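Local coordinates for proteasome assembly chaperone family protein (PDB 3WZ2), which is an archaeal homolog of proteasome-assembly chaperones and probably acts as a chaperone or activator of the proteasome, at residues V32-I35 with A36-L40. Residues are numbered along the deposited sequence; the frame is centred on the assembly and turned at random.
Sequences VGHI and AANFL
The carboxamide of N38 folds back along the helix onto the residue one turn before it, so that its ND2 sits over the centre of the H34 imidazole, 3.3 Å above the ring plane, with H34 CE1 as the nearest ring atom. The two flat groups do not stack: amide and ring planes are turned 59° apart, and the nitrogen meets the ring from its face. With CG of N38 beside its own backbone N (chi1 -82°), ND2 is swung toward the preceding turn, where it donates to H34 O at 2.8 Å in a nearly straight bond. That oxygen lies almost in the plane of the N38 amide, yet the donor stands above the H34 carbonyl plane, 40° out of it. From the opposite face of the same carbonyl comes N38 N, 3.1 Å from H34 O, so two N-H groups of one residue grip a single acceptor.

These residues form the first turns of helix 32-43, which in this PAC2-family chain follows strand 21-24 of the large mixed sheet and is packed between that sheet and helix 188-202. The side chains of N38 and A37 touch I84 and I82 of strand 80-85, while V32, I35 and A36 meet helix 188-202. The i to i-4 bonds of the helix continue on its other sides, from A36 N to V32 O, A37 N to G33 O and F39 N to I35 O, the last at 2.9 Å. With an alanine here in place of N38, H34 O would probably lose its second donor and the imidazole the amide nitrogen over its face. The F39 side chain, its CG anti to the backbone N, leads away from the preceding turn and touches P210 and L211 of helix 209-213.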
loop_
_atom_site.group_PDB
_atom_site.type_symbol
_atom_site.label_atom_id
_atom_site.label_comp_id
_atom_site.label_asym_id
_atom_site.label_seq_id
_atom_site.Cartn_x
_atom_site.Cartn_y
_atom_site.Cartn_z
ATOM N N VAL B 32 -29.803 9.709 -3.572
ATOM C CA VAL B 32 -30.699 10.710 -4.118
ATOM C C VAL B 32 -30.241 11.106 -5.489
ATOM O O VAL B 32 -31.016 11.108 -6.450
ATOM C CB VAL B 32 -30.816 11.924 -3.187
ATOM C CG1 VAL B 32 -31.655 13.028 -3.772
ATOM C CG2 VAL B 32 -31.409 11.502 -1.847
ATOM N N GLY B 33 -28.989 11.496 -5.596
ATOM C CA GLY B 33 -28.471 11.954 -6.890
ATOM C C GLY B 33 -28.438 10.848 -7.907
ATOM O O GLY B 33 -28.719 11.081 -9.094
ATOM N N HIS B 34 -28.080 9.652 -7.448
ATOM C CA HIS B 34 -28.038 8.458 -8.316
ATOM C C HIS B 34 -29.386 8.105 -8.925
ATOM O O HIS B 34 -29.530 7.925 -10.135
ATOM C CB HIS B 34 -27.530 7.288 -7.495
ATOM C CG HIS B 34 -27.426 6.020 -8.259
ATOM N ND1 HIS B 34 -26.359 5.740 -9.088
ATOM C CD2 HIS B 34 -28.242 4.935 -8.308
ATOM C CE1 HIS B 34 -26.545 4.562 -9.657
ATOM N NE2 HIS B 34 -27.664 4.041 -9.182
ATOM N N ILE B 35 -30.424 8.087 -8.091
ATOM C CA ILE B 35 -31.775 7.857 -8.615
ATOM C C ILE B 35 -32.191 8.982 -9.566
ATOM O O ILE B 35 -32.717 8.753 -10.656
ATOM C CB ILE B 35 -32.761 7.726 -7.425
ATOM C CG1 ILE B 35 -32.432 6.456 -6.641
ATOM C CG2 ILE B 35 -34.178 7.660 -7.924
ATOM C CD1 ILE B 35 -32.964 6.423 -5.224
ATOM N N ALA B 36 -31.981 10.222 -9.147
ATOM C CA ALA B 36 -32.407 11.350 -9.967
ATOM C C ALA B 36 -31.746 11.310 -11.348
ATOM O O ALA B 36 -32.382 11.538 -12.373
ATOM C CB ALA B 36 -32.075 12.641 -9.257
ATOM N N ALA B 37 -30.449 11.055 -11.377
ATOM C CA ALA B 37 -29.704 11.162 -12.632
ATOM C C ALA B 37 -30.031 10.030 -13.569
ATOM O O ALA B 37 -30.127 10.253 -14.783
ATOM C CB ALA B 37 -28.205 11.204 -12.359
ATOM N N ASN B 38 -30.181 8.838 -13.018
ATOM C CA ASN B 38 -30.636 7.682 -13.808
ATOM C C ASN B 38 -32.028 7.873 -14.364
ATOM O O ASN B 38 -32.261 7.654 -15.553
ATOM C CB ASN B 38 -30.572 6.401 -13.003
ATOM C CG ASN B 38 -29.169 5.805 -12.981
ATOM O OD1 ASN B 38 -28.766 5.129 -13.929
ATOM N ND2 ASN B 38 -28.398 6.095 -11.922
ATOM N N PHE B 39 -32.927 8.391 -13.537
ATOM C CA PHE B 39 -34.246 8.724 -14.020
ATOM C C PHE B 39 -34.181 9.726 -15.150
ATOM O O PHE B 39 -34.793 9.538 -16.189
ATOM C CB PHE B 39 -35.098 9.272 -12.895
ATOM C CG PHE B 39 -36.511 9.530 -13.303
ATOM C CD1 PHE B 39 -37.314 8.468 -13.711
ATOM C CD2 PHE B 39 -37.041 10.796 -13.274
ATOM C CE1 PHE B 39 -38.604 8.677 -14.081
ATOM C CE2 PHE B 39 -38.348 11.014 -13.662
ATOM C CZ PHE B 39 -39.132 9.945 -14.063
ATOM N N LEU B 40 -33.449 10.823 -14.974
ATOM C CA LEU B 40 -33.409 11.806 -16.041
ATOM C C LEU B 40 -32.834 11.299 -17.325
ATOM O O LEU B 40 -33.258 11.730 -18.392
ATOM C CB LEU B 40 -32.623 13.033 -15.646
ATOM C CG LEU B 40 -33.346 13.972 -14.701
ATOM C CD1 LEU B 40 -32.351 14.815 -13.931
ATOM C CD2 LEU B 40 -34.286 14.850 -15.497
#